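Local structure of phenylalanyl-tRNA synthetase beta chain (Pyrococcus horikoshii, 2CXI) at residues A[148-151]-A[152-156]; A[238-241]-A[242-245]; A[265-269]-A[270-274]. The protein forms, with its alpha partner, the enzyme that joins phenylalanine to tRNA(Phe) at the expense of ATP, and carries in this N-terminal fragment the B3/4 editing domain. One frame throughout, in Å; residues are numbered along the deposited sequence. Where two conformers were deposited one is given.

Interaction 1 (A[148-151]-A[152-156]); sequences DKIK and PPIYY
Ile150 and Ile154 meet through their terminal methyls, and the apolar contact they make is the main side-chain link across this bend. Their CD1 atoms are 3.7 Å apart, and the two side chains cross at about a right angle. Ile150 gets there with CG1 set between its backbone N and carbonyl carbon (chi1 68°), which turns CD1 toward Ile154. CD1 of Ile154 also lies 3.8 Å from Lys151 O, so one methyl covers both the isoleucine and the backbone at the turn.

The backbone contacts come from the Pro-Pro pair. The peptide bond between Pro152 and Pro153 is cis, and with this kink Lys151 O lies 3.2 Å from Pro153 O, two acceptors with no proton between them. Pro153 O instead takes a hydrogen bond from Ser205 OG. On the near side of the kink, Pro152 CD rests 3.5 Å from Ile150 O.

The polar end of Lys151 points out of the bend on an extended chain. Its NZ forms salt bridges with Glu206 and with Asp117 of the second subunit, so this buried lysine links the bend to that subunit.

Beyond the cis bond the chain enters strand 154-159, which runs parallel to strand 84-93 and antiparallel to strand 199-204, while Ile150 and Ile154 both pack on Phe232 of strand 231-237.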
ATOM      1  N   ASP A 148      -5.944  -4.660 -18.398  1.00 18.43           N
ATOM      2  CA  ASP A 148      -6.219  -5.848 -17.565  1.00 20.40           C
ATOM      3  C   ASP A 148      -5.016  -6.758 -17.456  1.00 20.32           C
ATOM      4  O   ASP A 148      -4.979  -7.608 -16.597  1.00 20.65           O
ATOM      5  CB  ASP A 148      -7.400  -6.627 -18.134  1.00 20.72           C
ATOM      6  CG  ASP A 148      -8.681  -5.863 -18.023  1.00 23.89           C
ATOM      7  OD1 ASP A 148      -8.738  -4.903 -17.230  1.00 27.60           O
ATOM      8  OD2 ASP A 148      -9.686  -6.179 -18.676  1.00 29.77           O
ATOM      9  N   LYS A 149      -4.028  -6.546 -18.321  1.00 20.32           N
ATOM     10  CA  LYS A 149      -2.866  -7.419 -18.391  1.00 20.22           C
ATOM     11  C   LYS A 149      -1.639  -6.802 -17.722  1.00 20.37           C
ATOM     12  O   LYS A 149      -0.538  -7.392 -17.754  1.00 20.93           O
ATOM     13  CB  LYS A 149      -2.566  -7.781 -19.848  1.00 18.97           C
ATOM     14  CG  LYS A 149      -3.679  -8.690 -20.503  1.00 20.96           C
ATOM     15  CD  LYS A 149      -3.215  -9.154 -21.899  1.00 21.33           C
ATOM     16  CE  LYS A 149      -4.378  -9.605 -22.760  1.00 24.10           C
ATOM     17  NZ  LYS A 149      -4.055  -9.610 -24.218  1.00 22.96           N
ATOM     18  N   ILE A 150      -1.787  -5.614 -17.140  1.00 19.75           N
ATOM     19  CA  ILE A 150      -0.601  -4.983 -16.499  1.00 19.23           C
ATOM     20  C   ILE A 150      -0.899  -4.712 -15.033  1.00 18.95           C
ATOM     21  O   ILE A 150      -2.059  -4.654 -14.666  1.00 19.59           O
ATOM     22  CB  ILE A 150      -0.152  -3.692 -17.251  1.00 18.83           C
ATOM     23  CG1 ILE A 150      -1.215  -2.581 -17.075  1.00 18.38           C
ATOM     24  CG2 ILE A 150       0.254  -4.056 -18.743  1.00 19.96           C
ATOM     25  CD1 ILE A 150      -0.891  -1.185 -17.737  1.00 20.91           C
ATOM     26  N   LYS A 151       0.142  -4.563 -14.215  1.00 19.28           N
ATOM     27  CA  LYS A 151      -0.040  -4.303 -12.788  1.00 19.81           C
ATOM     28  C   LYS A 151       0.529  -2.940 -12.411  1.00 17.80           C
ATOM     29  O   LYS A 151       1.748  -2.769 -12.309  1.00 17.27           O
ATOM     30  CB  LYS A 151       0.581  -5.410 -11.933  1.00 19.78           C
ATOM     31  CG  LYS A 151       0.226  -5.294 -10.436  1.00 23.39           C
ATOM     32  CD  LYS A 151       0.939  -6.426  -9.637  1.00 23.42           C
ATOM     33  CE  LYS A 151       0.453  -6.487  -8.211  1.00 27.67           C
ATOM     34  NZ  LYS A 151       0.881  -7.795  -7.535  1.00 35.24           N
ATOM     35  N   PRO A 152      -0.369  -2.006 -12.155  1.00 16.78           N
ATOM     36  CA  PRO A 152      -0.004  -0.649 -11.737  1.00 17.19           C
ATOM     37  C   PRO A 152       0.485  -0.681 -10.235  1.00 17.25           C
ATOM     38  O   PRO A 152       0.174  -1.646  -9.523  1.00 17.90           O
ATOM     39  CB  PRO A 152      -1.311   0.110 -11.884  1.00 17.37           C
ATOM     40  CG  PRO A 152      -2.382  -0.949 -11.554  1.00 17.69           C
ATOM     41  CD  PRO A 152      -1.831  -2.219 -12.195  1.00 17.77           C
ATOM     42  N   PRO A 153       1.263   0.294  -9.764  1.00 16.48           N
ATOM     43  CA  PRO A 153       1.685   1.490 -10.519  1.00 16.00           C
ATOM     44  C   PRO A 153       2.571   1.172 -11.727  1.00 15.59           C
ATOM     45  O   PRO A 153       3.202   0.085 -11.787  1.00 14.82           O
ATOM     46  CB  PRO A 153       2.513   2.260  -9.462  1.00 15.58           C
ATOM     47  CG  PRO A 153       1.782   1.953  -8.197  1.00 16.74           C
ATOM     48  CD  PRO A 153       1.552   0.457  -8.312  1.00 15.30           C
ATOM     49  N   ILE A 154       2.633   2.124 -12.661  1.00 15.57           N
ATOM     50  CA  ILE A 154       3.464   1.949 -13.882  1.00 15.76           C
ATOM     51  C   ILE A 154       4.635   2.928 -13.804  1.00 15.54           C
ATOM     52  O   ILE A 154       4.477   4.037 -13.280  1.00 16.57           O
ATOM     53  CB  ILE A 154       2.611   2.168 -15.194  1.00 16.48           C
ATOM     54  CG1 ILE A 154       1.349   1.282 -15.192  1.00 16.69           C
ATOM     55  CG2 ILE A 154       3.482   1.955 -16.439  1.00 15.21           C
ATOM     56  CD1 ILE A 154       1.583  -0.235 -15.131  1.00 18.21           C
ATOM     57  N   TYR A 155       5.789   2.511 -14.300  1.00 15.44           N
ATOM     58  CA  TYR A 155       7.033   3.312 -14.291  1.00 16.38           C
ATOM     59  C   TYR A 155       7.556   3.558 -15.700  1.00 16.23           C
ATOM     60  O   TYR A 155       7.741   2.629 -16.432  1.00 15.98           O
ATOM     61  CB  TYR A 155       8.109   2.559 -13.491  1.00 17.61           C
ATOM     62  CG  TYR A 155       7.676   2.353 -12.070  1.00 18.19           C
ATOM     63  CD1 TYR A 155       6.868   1.279 -11.719  1.00 22.55           C
ATOM     64  CD2 TYR A 155       8.043   3.278 -11.080  1.00 21.06           C
ATOM     65  CE1 TYR A 155       6.428   1.099 -10.385  1.00 23.55           C
ATOM     66  CE2 TYR A 155       7.631   3.128  -9.792  1.00 19.93           C
ATOM     67  CZ  TYR A 155       6.827   2.042  -9.439  1.00 22.54           C
ATOM     68  OH  TYR A 155       6.436   1.918  -8.118  1.00 24.49           O
ATOM     69  N   TYR A 156       7.729   4.824 -16.064  1.00 16.14           N
ATOM     70  CA  TYR A 156       8.431   5.201 -17.277  1.00 16.20           C
ATOM     71  C   TYR A 156       9.833   5.672 -16.818  1.00 16.18           C
ATOM     72  O   TYR A 156       9.966   6.727 -16.176  1.00 17.45           O
ATOM     73  CB  TYR A 156       7.624   6.294 -17.995  1.00 15.14           C
ATOM     74  CG  TYR A 156       8.311   6.873 -19.203  1.00 15.43           C
ATOM     75  CD1 TYR A 156       8.910   6.045 -20.159  1.00 14.33           C
ATOM     76  CD2 TYR A 156       8.313   8.258 -19.415  1.00 13.82           C
ATOM     77  CE1 TYR A 156       9.545   6.601 -21.274  1.00 13.89           C
ATOM     78  CE2 TYR A 156       8.910   8.808 -20.538  1.00 14.41           C
ATOM     79  CZ  TYR A 156       9.538   7.961 -21.448  1.00 15.02           C
ATOM     80  OH  TYR A 156      10.171   8.519 -22.529  1.00 15.41           O
TER

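Interaction 2 (A[238-241]-A[242-245])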
ATOM      1  N   TRP A 238       9.112  15.050 -26.504  1.00 16.21           N
ATOM      2  CA  TRP A 238       9.994  16.134 -26.061  1.00 17.71           C
ATOM      3  C   TRP A 238       9.280  17.401 -25.559  1.00 17.71           C
ATOM      4  O   TRP A 238       9.908  18.233 -24.889  1.00 17.42           O
ATOM      5  CB  TRP A 238      10.968  16.469 -27.207  1.00 17.21           C
ATOM      6  CG  TRP A 238      12.107  15.448 -27.248  1.00 16.76           C
ATOM      7  CD1 TRP A 238      12.150  14.256 -27.955  1.00 19.12           C
ATOM      8  CD2 TRP A 238      13.324  15.495 -26.487  1.00 17.88           C
ATOM      9  NE1 TRP A 238      13.319  13.589 -27.688  1.00 19.59           N
ATOM     10  CE2 TRP A 238      14.065  14.328 -26.797  1.00 18.37           C
ATOM     11  CE3 TRP A 238      13.870  16.422 -25.572  1.00 17.77           C
ATOM     12  CZ2 TRP A 238      15.331  14.063 -26.246  1.00 17.30           C
ATOM     13  CZ3 TRP A 238      15.127  16.152 -25.020  1.00 18.82           C
ATOM     14  CH2 TRP A 238      15.839  14.986 -25.357  1.00 17.99           C
ATOM     15  N   LYS A 239       7.998  17.567 -25.912  1.00 16.73           N
ATOM     16  CA  LYS A 239       7.208  18.739 -25.470  1.00 18.07           C
ATOM     17  C   LYS A 239       5.899  18.249 -24.891  1.00 17.99           C
ATOM     18  O   LYS A 239       5.172  17.491 -25.537  1.00 16.97           O
ATOM     19  CB  LYS A 239       6.880  19.728 -26.615  1.00 18.36           C
ATOM     20  CG  LYS A 239       8.085  20.342 -27.373  1.00 23.04           C
ATOM     21  CD  LYS A 239       9.108  21.053 -26.476  1.00 26.86           C
ATOM     22  CE  LYS A 239       8.595  22.320 -25.847  1.00 30.19           C
ATOM     23  NZ  LYS A 239       9.851  23.061 -25.442  1.00 32.26           N
ATOM     24  N   LEU A 240       5.599  18.695 -23.683  1.00 17.97           N
ATOM     25  CA  LEU A 240       4.402  18.249 -22.995  1.00 19.96           C
ATOM     26  C   LEU A 240       3.121  18.557 -23.777  1.00 20.07           C
ATOM     27  O   LEU A 240       2.232  17.717 -23.840  1.00 19.71           O
ATOM     28  CB  LEU A 240       4.375  18.835 -21.570  1.00 18.41           C
ATOM     29  CG  LEU A 240       3.376  18.335 -20.530  1.00 22.06           C
ATOM     30  CD1 LEU A 240       3.462  16.783 -20.332  1.00 18.72           C
ATOM     31  CD2 LEU A 240       3.625  19.078 -19.182  1.00 21.92           C
ATOM     32  N   GLU A 241       3.043  19.743 -24.400  1.00 20.15           N
ATOM     33  CA  GLU A 241       1.852  20.136 -25.156  1.00 21.25           C
ATOM     34  C   GLU A 241       1.602  19.194 -26.302  1.00 19.39           C
ATOM     35  O   GLU A 241       0.427  18.894 -26.600  1.00 19.32           O
ATOM     36  CB  GLU A 241       1.992  21.570 -25.733  1.00 22.54           C
ATOM     37  CG  GLU A 241       0.780  22.101 -26.514  1.00 27.64           C
ATOM     38  CD  GLU A 241       0.695  21.679 -27.994  1.00 34.46           C
ATOM     39  OE1 GLU A 241       1.743  21.478 -28.656  1.00 35.40           O
ATOM     40  OE2 GLU A 241      -0.461  21.555 -28.514  1.00 35.77           O
ATOM     41  N   LYS A 242       2.679  18.768 -26.972  1.00 17.83           N
ATOM     42  CA  LYS A 242       2.530  17.899 -28.142  1.00 18.09           C
ATOM     43  C   LYS A 242       2.047  16.470 -27.791  1.00 16.53           C
ATOM     44  O   LYS A 242       1.156  15.920 -28.468  1.00 14.90           O
ATOM     45  CB  LYS A 242       3.811  17.843 -28.981  1.00 18.91           C
ATOM     46  CG  LYS A 242       3.987  19.059 -29.923  1.00 22.77           C
ATOM     47  CD  LYS A 242       5.090  18.791 -30.958  1.00 22.80           C
ATOM     48  CE  LYS A 242       4.743  17.580 -31.789  1.00 28.30           C
ATOM     49  NZ  LYS A 242       4.129  18.028 -33.062  1.00 32.17           N
ATOM     50  N   VAL A 243       2.607  15.900 -26.732  1.00 14.90           N
ATOM     51  CA  VAL A 243       2.176  14.555 -26.275  1.00 14.86           C
ATOM     52  C   VAL A 243       0.751  14.582 -25.728  1.00 15.17           C
ATOM     53  O   VAL A 243       0.001  13.604 -25.876  1.00 13.65           O
ATOM     54  CB  VAL A 243       3.191  13.904 -25.347  1.00 15.38           C
ATOM     55  CG1 VAL A 243       4.548  13.686 -26.124  1.00 16.27           C
ATOM     56  CG2 VAL A 243       3.420  14.738 -24.045  1.00 13.04           C
HETATM   57  N   MSE A 244       0.352  15.708 -25.133  1.00 15.76           N
HETATM   58  CA  MSE A 244      -1.028  15.847 -24.647  1.00 19.22           C
HETATM   59  C   MSE A 244      -2.048  15.964 -25.772  1.00 17.04           C
HETATM   60  O   MSE A 244      -3.109  15.398 -25.697  1.00 15.00           O
HETATM   61  CB  MSE A 244      -1.133  17.043 -23.719  1.00 20.08           C
HETATM   62  CG  MSE A 244      -0.340  16.822 -22.457  0.50 22.81           C
HETATM   63 SE   MSE A 244      -1.444  15.950 -21.130  0.50 36.45          SE
HETATM   64  CE  MSE A 244      -2.431  17.579 -20.462  0.50 28.40           C
ATOM     65  N   LEU A 245      -1.710  16.716 -26.807  1.00 15.77           N
ATOM     66  CA  LEU A 245      -2.572  16.790 -28.001  1.00 15.98           C
ATOM     67  C   LEU A 245      -2.819  15.395 -28.559  1.00 13.80           C
ATOM     68  O   LEU A 245      -3.970  15.004 -28.761  1.00 13.92           O
ATOM     69  CB  LEU A 245      -1.946  17.708 -29.064  1.00 14.70           C
ATOM     70  CG  LEU A 245      -2.845  18.115 -30.241  1.00 17.78           C
ATOM     71  CD1 LEU A 245      -2.984  16.963 -31.291  1.00 19.65           C
ATOM     72  CD2 LEU A 245      -4.187  18.673 -29.747  1.00 22.64           C
TER
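Lys239 stands at the N-cap position of helix 240-255, and its O accepts the first i to i+4 bond, from Val243 N at 3.2 Å, plus a weak one from Lys242 N; Leu240 to Met244 and Glu241 to Leu245 repeat the pattern.

From this first turn the side chains fan out to two sides. Leu240, Val243 and Met244, a selenomethionine, turn to the sheet, all three resting on Val105 of strand 103-110. Between them the contacts are loose: Leu240 CD1 is 4.2 Å from Val243 CG2. Val243 CG2 sits between its own backbone N and carbonyl carbon, which sets it 3.2 Å from Leu240 O.

Away from the sheet, Glu241 and Leu245 run alongside each other in the same direction, while Lys242 slants across the glutamate. The charges of Glu241 and Lys242 do not meet: Lys242 kinks twice near its end and gives its NZ to Phe133 O, with the Phe133 ring as a cation-pi partner. The bend of Glu241 at chi2 (-83°) carries its carboxylate forward along the outside of the helix, bringing OE1 to 3.5 Å from Lys242 CG and OE2 to 4.2 Å from Leu245 CB.

Interaction 3 (A[265-269]-A[270-274])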
ATOM      1  N   ARG A 265      -2.819   9.723 -12.657  1.00 16.87           N
ATOM      2  CA  ARG A 265      -1.930  10.661 -11.951  1.00 18.82           C
ATOM      3  C   ARG A 265      -0.513  10.410 -12.432  1.00 16.57           C
ATOM      4  O   ARG A 265      -0.003   9.298 -12.326  1.00 15.78           O
ATOM      5  CB  ARG A 265      -2.054  10.388 -10.429  1.00 19.16           C
ATOM      6  CG  ARG A 265      -1.307  11.322  -9.523  1.00 23.04           C
ATOM      7  CD  ARG A 265      -1.700  11.126  -8.014  1.00 23.40           C
ATOM      8  NE  ARG A 265      -0.951  10.021  -7.508  1.00 33.14           N
ATOM      9  CZ  ARG A 265       0.133  10.094  -6.742  1.00 33.14           C
ATOM     10  NH1 ARG A 265       0.611  11.243  -6.273  1.00 33.09           N
ATOM     11  NH2 ARG A 265       0.720   8.963  -6.419  1.00 31.54           N
ATOM     12  N   VAL A 266       0.127  11.431 -12.992  1.00 16.49           N
ATOM     13  CA  VAL A 266       1.426  11.238 -13.557  1.00 15.47           C
ATOM     14  C   VAL A 266       2.401  12.065 -12.713  1.00 16.66           C
ATOM     15  O   VAL A 266       2.314  13.296 -12.707  1.00 17.48           O
ATOM     16  CB  VAL A 266       1.535  11.664 -15.027  1.00 15.23           C
ATOM     17  CG1 VAL A 266       2.889  11.201 -15.626  1.00 12.28           C
ATOM     18  CG2 VAL A 266       0.342  11.124 -15.868  1.00 15.17           C
ATOM     19  N   VAL A 267       3.320  11.362 -12.068  1.00 16.43           N
ATOM     20  CA  VAL A 267       4.249  11.923 -11.064  1.00 16.69           C
ATOM     21  C   VAL A 267       5.656  12.110 -11.637  1.00 15.89           C
ATOM     22  O   VAL A 267       6.392  11.144 -12.006  1.00 17.19           O
ATOM     23  CB  VAL A 267       4.211  11.078  -9.732  1.00 16.12           C
ATOM     24  CG1 VAL A 267       5.069  11.752  -8.582  1.00 19.26           C
ATOM     25  CG2 VAL A 267       2.820  10.919  -9.262  1.00 13.36           C
ATOM     26  N   TYR A 268       6.032  13.372 -11.738  1.00 15.74           N
ATOM     27  CA  TYR A 268       7.367  13.763 -12.109  1.00 17.70           C
ATOM     28  C   TYR A 268       8.121  14.159 -10.832  1.00 19.06           C
ATOM     29  O   TYR A 268       7.524  14.236  -9.782  1.00 18.30           O
ATOM     30  CB  TYR A 268       7.303  14.947 -13.071  1.00 18.26           C
ATOM     31  CG  TYR A 268       6.836  14.609 -14.488  1.00 18.59           C
ATOM     32  CD1 TYR A 268       5.491  14.315 -14.747  1.00 18.01           C
ATOM     33  CD2 TYR A 268       7.753  14.565 -15.553  1.00 21.13           C
ATOM     34  CE1 TYR A 268       5.046  14.020 -16.081  1.00 16.54           C
ATOM     35  CE2 TYR A 268       7.328  14.244 -16.872  1.00 16.59           C
ATOM     36  CZ  TYR A 268       5.990  13.982 -17.105  1.00 16.32           C
ATOM     37  OH  TYR A 268       5.584  13.708 -18.389  1.00 15.78           O
ATOM     38  N   LYS A 269       9.421  14.391 -10.909  1.00 21.33           N
ATOM     39  CA  LYS A 269      10.168  14.772  -9.708  1.00 24.57           C
ATOM     40  C   LYS A 269       9.604  16.056  -9.089  1.00 25.82           C
ATOM     41  O   LYS A 269       9.311  16.058  -7.902  1.00 26.04           O
ATOM     42  CB  LYS A 269      11.678  14.878  -9.961  1.00 25.70           C
ATOM     43  CG  LYS A 269      12.518  15.232  -8.722  1.00 28.55           C
ATOM     44  CD  LYS A 269      12.417  14.136  -7.638  1.00 34.70           C
ATOM     45  CE  LYS A 269      13.242  14.485  -6.385  1.00 36.28           C
ATOM     46  NZ  LYS A 269      14.698  14.654  -6.737  1.00 40.79           N
ATOM     47  N   ASP A 270       9.373  17.095  -9.904  1.00 27.06           N
ATOM     48  CA  ASP A 270       9.031  18.423  -9.390  1.00 28.83           C
ATOM     49  C   ASP A 270       7.573  18.788  -9.514  1.00 29.16           C
ATOM     50  O   ASP A 270       7.201  19.916  -9.178  1.00 29.16           O
ATOM     51  CB  ASP A 270       9.737  19.515 -10.171  1.00 29.89           C
ATOM     52  CG  ASP A 270      11.233  19.420 -10.109  1.00 32.60           C
ATOM     53  OD1 ASP A 270      11.781  18.914  -9.100  1.00 36.25           O
ATOM     54  OD2 ASP A 270      11.930  19.869 -11.042  1.00 36.19           O
ATOM     55  N   PHE A 271       6.755  17.893 -10.059  1.00 27.50           N
ATOM     56  CA  PHE A 271       5.355  18.235 -10.242  1.00 26.85           C
ATOM     57  C   PHE A 271       4.585  16.986 -10.564  1.00 26.12           C
ATOM     58  O   PHE A 271       5.152  15.954 -10.917  1.00 24.97           O
ATOM     59  CB  PHE A 271       5.178  19.287 -11.366  1.00 26.19           C
ATOM     60  CG  PHE A 271       5.445  18.763 -12.758  1.00 27.95           C
ATOM     61  CD1 PHE A 271       6.737  18.779 -13.289  1.00 28.58           C
ATOM     62  CD2 PHE A 271       4.407  18.269 -13.547  1.00 26.29           C
ATOM     63  CE1 PHE A 271       6.979  18.288 -14.564  1.00 27.70           C
ATOM     64  CE2 PHE A 271       4.663  17.776 -14.837  1.00 26.32           C
ATOM     65  CZ  PHE A 271       5.933  17.796 -15.326  1.00 25.00           C
ATOM     66  N   GLU A 272       3.280  17.106 -10.482  1.00 25.87           N
ATOM     67  CA  GLU A 272       2.407  16.001 -10.792  1.00 25.32           C
ATOM     68  C   GLU A 272       1.349  16.564 -11.748  1.00 23.90           C
ATOM     69  O   GLU A 272       1.019  17.759 -11.678  1.00 21.67           O
ATOM     70  CB  GLU A 272       1.803  15.548  -9.470  1.00 26.90           C
ATOM     71  CG  GLU A 272       0.666  14.559  -9.564  1.00 30.72           C
ATOM     72  CD  GLU A 272      -0.026  14.410  -8.213  1.00 33.92           C
ATOM     73  OE1 GLU A 272       0.685  14.243  -7.210  1.00 30.43           O
ATOM     74  OE2 GLU A 272      -1.276  14.477  -8.165  1.00 38.46           O
ATOM     75  N   ILE A 273       0.784  15.724 -12.615  1.00 22.50           N
ATOM     76  CA  ILE A 273      -0.300  16.188 -13.517  1.00 21.92           C
ATOM     77  C   ILE A 273      -1.330  15.120 -13.739  1.00 21.39           C
ATOM     78  O   ILE A 273      -0.996  13.955 -13.779  1.00 22.45           O
ATOM     79  CB  ILE A 273       0.239  16.615 -14.948  1.00 22.17           C
ATOM     80  CG1 ILE A 273       1.095  15.486 -15.567  1.00 22.27           C
ATOM     81  CG2 ILE A 273       0.961  17.956 -14.892  1.00 24.09           C
ATOM     82  CD1 ILE A 273       1.525  15.692 -16.998  1.00 23.17           C
ATOM     83  N   GLU A 274      -2.557  15.510 -14.001  1.00 20.12           N
ATOM     84  CA  GLU A 274      -3.600  14.534 -14.198  1.00 20.80           C
ATOM     85  C   GLU A 274      -3.875  14.481 -15.691  1.00 18.76           C
ATOM     86  O   GLU A 274      -4.247  15.501 -16.288  1.00 18.64           O
ATOM     87  CB  GLU A 274      -4.856  14.962 -13.448  1.00 20.74           C
ATOM     88  CG  GLU A 274      -6.021  13.998 -13.619  1.00 23.65           C
ATOM     89  CD  GLU A 274      -7.366  14.534 -13.095  1.00 27.28           C
ATOM     90  OE1 GLU A 274      -7.391  15.617 -12.449  1.00 35.13           O
ATOM     91  OE2 GLU A 274      -8.431  13.880 -13.353  1.00 34.94           O
TER
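Val266 and Ile273 hold each other by two backbone bonds, Val266 N to Ile273 O and Ile273 N to Val266 O, both 2.9 Å. The N and O of each residue are therefore satisfied within one antiparallel hydrogen-bonded pair. Closer to the turn, Tyr268 N gives a third bond of 2.8 Å to Phe271 O. Val266 O also receives the CA-H of Glu272, at 3.3 Å from Glu272 CA.

On the face carrying Arg265, Val267 and Glu272, Arg265 NH1 makes a salt bridge of 3.1 Å with Glu272 OE1. The bond is bent, 139° at the hydrogen; NH1 comes from above the carboxylate plane, and the guanidinium stands perpendicular to it. Arg265 reaches this position by turning at chi3 (82°), its CG and CD lying alongside Glu272 OE2 and its guanidinium covered on one face by Val267 CG2. Its NE has a separate acceptor, Thr90 OG1 on strand 84-93. Cutting Arg265 back to an alanine is likely to leave Glu272 without its charged mate and Thr90 OG1 without that donor.

At the turn end of the hairpin, the Tyr268 and Phe271 rings form an offset stack, centroids 4.4 Å apart and planes at 12°, with Tyr268 CB over the Phe271 face. Tyr268 OH is bonded to Gly104 O, which ties the far end of the stack to strand 103-110, and Ile273 CD1 touches Tyr268 CE1 at 4.0 Å. The whole is a beta hairpin between strands 260-267 and 272-275, with Lys269 and Asp270 at the turn and the Tyr268-Phe271 stack flanking it.

How the interactions relate
Along the chain the three contacts come in series; none nests in or crosses another. Interaction 1 makes the bend between strands 140-146 and 154-159 and feeds the chain into the mixed sheet. Interaction 2 follows strand 231-237 and starts helix 240-255. That helix leads into strand 260-267, where interaction 3 closes the hairpin with strand 272-275. Interactions 1 and 3 both reach the same sheet, joined through strand 84-93, but their nearest atoms stay about 6 Å apart. Interactions 2 and 3 do touch: Leu240 CD1 lies 4.0 Å from Ile273 CD1, so the start of the helix packs against the hairpin.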